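Local coordinates for protein sulfate adenylyltransferase (Allochromatium vinosum, PDB 4DNX) that catalyses the reaction of sulfate with ATP to form adenosine 5'-phosphosulfate and diphosphate, in the sulfur metabolism of Allochromatium vinosum, at residues P82-A94 / E147-G159. Residues are numbered along the deposited sequence; the frame is centred on the assembly and turned at random. Where two conformers were deposited one is given.
Sequences PLLCLLESADAIA and ETFNSQGRTAISG
Ile157 presses its CG1 against Cys85 SG at 3.6 Å and crosses the side chain of Leu87 at about a right angle, CD1 to CD1. With chi1 at 61°, CG1 is wedged between the two backbone branches, and CD1 meets both Cys85 SG and Leu87 CD1. CG2 turns to Leu87 CD1 and Ile93 CD1. An alanine in place of Ile157 would probably open a gap between Cys85, Leu87 and Ile93 and let the Leu87 tip shift. Further along, Ala90 CB meets Thr155 CG2. Thr155 OG1 turns instead to Gln122 and a water.

Leu86 and Ala156 point to the face of the sheet opposite Leu87 and Thr155, with Leu86 CD2 3.9 Å from Ala156 CB. Within the PUA-like domain, the short strand 86-87 pairs antiparallel with strand 155-163. Ile157 N donates to Cys85 O in a nearly straight bond (N-H...O 169°). Leu87 and Thr155 exchange two backbone bonds. A classic beta bulge sets Arg154 and Thr155 together opposite Leu87. Gly153 comes just before it, where a side chain would collide with Leu87 O.

Gln152 crosses Leu86 at about a right angle, its NE2 3.8 Å from Leu86 CD1. The same NE2 donates to Phe149 O, which lies in the amide plane, and also hydrogen-bonds Gln39 OE1. Gln152 OE1 hydrogen-bonds Ser37 OG and accepts from a water that links Leu84 O to Leu86 N. These partners fix the rotation of the amide. Leu84 CD1 meets the edge of the Phe149 ring, 3.9 Å from CE1. Met128 and Thr132 of helix 125-136 also touch the Phe149 side chain.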
# COMPACT_ATOMS: atom_id res chain seq x y z
N PRO A 82 2.97 27.83 1.28
CA PRO A 82 1.69 28.03 0.62
C PRO A 82 1.34 26.76 -0.13
O PRO A 82 2.23 26.08 -0.59
CB PRO A 82 1.97 29.16 -0.40
CG PRO A 82 3.30 29.71 -0.13
CD PRO A 82 3.98 28.84 0.93
N LEU A 83 0.04 26.43 -0.20
CA LEU A 83 -0.43 25.35 -1.05
C LEU A 83 -1.29 25.98 -2.11
O LEU A 83 -2.46 26.26 -1.87
CB LEU A 83 -1.30 24.37 -0.26
CG LEU A 83 -0.62 23.46 0.76
CD1 LEU A 83 -1.70 22.47 1.31
CD2 LEU A 83 0.59 22.71 0.17
N LEU A 84 -0.70 26.22 -3.28
CA LEU A 84 -1.41 26.97 -4.33
C LEU A 84 -1.74 26.08 -5.53
O LEU A 84 -1.02 25.11 -5.86
CB LEU A 84 -0.56 28.16 -4.78
CG LEU A 84 -0.51 29.36 -3.81
CD1 LEU A 84 0.60 30.29 -4.20
CD2 LEU A 84 -1.87 30.13 -3.84
N CYS A 85 -2.86 26.41 -6.18
CA CYS A 85 -3.18 25.84 -7.50
C CYS A 85 -3.18 27.00 -8.48
O CYS A 85 -4.19 27.71 -8.64
CB CYS A 85 -4.56 25.16 -7.49
SG CYS A 85 -4.90 24.42 -9.10
N LEU A 86 -2.02 27.20 -9.11
CA LEU A 86 -1.84 28.31 -10.05
C LEU A 86 -2.00 27.79 -11.47
O LEU A 86 -1.53 26.70 -11.78
CB LEU A 86 -0.43 28.89 -9.88
CG LEU A 86 -0.20 29.72 -8.61
CD1 LEU A 86 1.28 30.04 -8.43
CD2 LEU A 86 -0.97 31.02 -8.77
N LEU A 87 -2.64 28.59 -12.31
CA LEU A 87 -2.99 28.23 -13.70
C LEU A 87 -2.66 29.43 -14.60
O LEU A 87 -2.71 30.58 -14.16
CB LEU A 87 -4.48 27.96 -13.79
CG LEU A 87 -5.07 26.83 -12.91
CD1 LEU A 87 -6.59 26.89 -13.12
CD2 LEU A 87 -4.49 25.47 -13.29
N GLU A 88 -2.41 29.16 -15.88
CA GLU A 88 -2.23 30.22 -16.84
C GLU A 88 -3.54 31.04 -16.98
O GLU A 88 -3.53 32.28 -17.09
CB GLU A 88 -1.82 29.58 -18.17
CG GLU A 88 -1.57 30.58 -19.27
CD GLU A 88 -0.54 31.62 -18.87
OE1 GLU A 88 0.46 31.24 -18.21
OE2 GLU A 88 -0.74 32.81 -19.21
N SER A 89 -4.67 30.34 -16.96
CA SER A 89 -5.97 30.99 -17.10
C SER A 89 -7.09 30.17 -16.45
O SER A 89 -7.02 28.95 -16.42
CB SER A 89 -6.28 31.19 -18.59
OG SER A 89 -7.62 31.56 -18.78
N ALA A 90 -8.14 30.84 -15.96
CA ALA A 90 -9.31 30.13 -15.43
C ALA A 90 -10.49 30.14 -16.43
O ALA A 90 -11.63 29.87 -16.04
CB ALA A 90 -9.73 30.73 -14.08
N ASP A 91 -10.21 30.44 -17.70
CA ASP A 91 -11.27 30.51 -18.74
C ASP A 91 -12.11 29.23 -18.92
O ASP A 91 -13.33 29.31 -19.06
CB ASP A 91 -10.72 30.97 -20.10
CG ASP A 91 -10.25 32.42 -20.10
OD1 ASP A 91 -10.74 33.21 -19.26
OD2 ASP A 91 -9.38 32.77 -20.93
N ALA A 92 -11.46 28.07 -18.92
CA ALA A 92 -12.18 26.79 -19.05
C ALA A 92 -13.17 26.52 -17.91
O ALA A 92 -14.13 25.79 -18.09
CB ALA A 92 -11.20 25.63 -19.19
N ILE A 93 -12.96 27.11 -16.75
CA ILE A 93 -13.85 26.88 -15.61
C ILE A 93 -14.56 28.16 -15.13
O ILE A 93 -15.04 28.23 -13.99
CB ILE A 93 -13.07 26.25 -14.43
CG1 ILE A 93 -11.90 27.15 -14.04
CG2 ILE A 93 -12.61 24.83 -14.80
CD1 ILE A 93 -11.22 26.77 -12.69
N ALA A 94 -14.63 29.15 -16.02
CA ALA A 94 -15.26 30.43 -15.71
C ALA A 94 -16.69 30.22 -15.22
O ALA A 94 -17.53 29.64 -15.92
CB ALA A 94 -15.23 31.36 -16.93
N GLU A 147 12.22 28.84 -9.84
CA GLU A 147 11.86 28.80 -11.28
C GLU A 147 10.52 28.07 -11.45
O GLU A 147 9.63 28.57 -12.13
CB GLU A 147 12.95 28.13 -12.12
CG GLU A 147 12.68 28.15 -13.63
CD GLU A 147 13.73 27.38 -14.42
OE1 GLU A 147 14.52 28.01 -15.15
OE2 GLU A 147 13.79 26.12 -14.28
N THR A 148 10.37 26.92 -10.81
CA THR A 148 9.11 26.17 -10.89
C THR A 148 7.94 26.98 -10.37
O THR A 148 6.87 27.04 -10.99
CB THR A 148 9.24 24.81 -10.10
OG1 THR A 148 10.21 24.00 -10.78
CG2 THR A 148 7.88 24.06 -9.99
N PHE A 149 8.13 27.62 -9.21
CA PHE A 149 7.02 28.33 -8.56
C PHE A 149 6.52 29.44 -9.48
O PHE A 149 5.31 29.68 -9.58
CB PHE A 149 7.51 28.92 -7.20
CG PHE A 149 6.43 29.63 -6.39
CD1 PHE A 149 5.31 28.92 -5.94
CD2 PHE A 149 6.53 30.99 -6.11
CE1 PHE A 149 4.29 29.59 -5.18
CE2 PHE A 149 5.54 31.66 -5.36
CZ PHE A 149 4.43 30.94 -4.89
N ASN A 150 7.46 30.09 -10.15
CA ASN A 150 7.15 31.25 -10.97
C ASN A 150 6.81 30.88 -12.42
O ASN A 150 6.64 31.78 -13.27
CB ASN A 150 8.32 32.24 -10.93
CG ASN A 150 8.33 33.03 -9.63
OD1 ASN A 150 7.65 34.04 -9.52
ND2 ASN A 150 9.08 32.55 -8.65
N SER A 151 6.68 29.58 -12.68
CA SER A 151 6.47 29.08 -14.05
C SER A 151 5.14 28.39 -14.23
O SER A 151 5.00 27.59 -15.16
CB SER A 151 7.60 28.11 -14.45
OG SER A 151 8.73 28.88 -14.80
N GLN A 152 4.16 28.74 -13.40
CA GLN A 152 2.89 28.03 -13.37
C GLN A 152 1.71 28.86 -13.83
O GLN A 152 0.59 28.33 -13.95
CB GLN A 152 2.57 27.56 -11.96
CG GLN A 152 3.63 26.62 -11.34
CD GLN A 152 3.27 26.30 -9.90
OE1 GLN A 152 2.55 25.35 -9.65
NE2 GLN A 152 3.67 27.18 -8.97
N GLY A 153 1.93 30.14 -14.05
CA GLY A 153 0.85 31.08 -14.31
C GLY A 153 0.52 31.86 -13.05
O GLY A 153 1.09 31.58 -11.96
N ARG A 154 -0.45 32.78 -13.17
CA ARG A 154 -0.75 33.76 -12.12
C ARG A 154 -2.21 33.78 -11.67
O ARG A 154 -2.63 34.67 -10.93
CB ARG A 154 -0.36 35.18 -12.60
CG ARG A 154 1.13 35.35 -12.91
CD ARG A 154 2.01 34.98 -11.71
NE ARG A 154 3.32 35.63 -11.83
CZ ARG A 154 3.55 36.94 -11.84
NH1 ARG A 154 2.55 37.84 -11.70
NH2 ARG A 154 4.79 37.35 -11.98
N THR A 155 -3.01 32.79 -12.12
CA THR A 155 -4.39 32.68 -11.66
C THR A 155 -4.47 31.60 -10.57
O THR A 155 -4.24 30.43 -10.84
CB THR A 155 -5.35 32.32 -12.83
OG1 THR A 155 -5.29 33.35 -13.83
CG2 THR A 155 -6.80 32.23 -12.34
N ALA A 156 -4.81 32.02 -9.35
CA ALA A 156 -4.92 31.08 -8.23
C ALA A 156 -6.37 30.67 -8.03
O ALA A 156 -7.26 31.54 -7.92
CB ALA A 156 -4.39 31.74 -6.97
N ILE A 157 -6.63 29.36 -8.02
CA ILE A 157 -7.98 28.86 -7.71
C ILE A 157 -7.91 28.20 -6.34
O ILE A 157 -6.94 27.47 -6.02
CB ILE A 157 -8.53 27.93 -8.82
CG1 ILE A 157 -7.65 26.70 -9.00
CG2 ILE A 157 -8.55 28.73 -10.15
CD1 ILE A 157 -8.31 25.61 -9.90
N SER A 158 -8.91 28.49 -5.51
CA SER A 158 -8.85 28.04 -4.11
C SER A 158 -10.17 27.42 -3.68
O SER A 158 -11.22 27.68 -4.29
CB SER A 158 -8.49 29.20 -3.16
OG SER A 158 -9.36 30.32 -3.34
N GLY A 159 -10.08 26.57 -2.66
CA GLY A 159 -11.27 25.84 -2.17
C GLY A 159 -10.95 24.40 -1.80
O GLY A 159 -9.84 23.89 -2.14
O HOH W 1 0.23 25.37 -8.29
O HOH W 2 -4.61 28.34 -4.95
O HOH W 3 -1.65 33.68 -15.54
O HOH W 4 -3.61 34.94 -15.00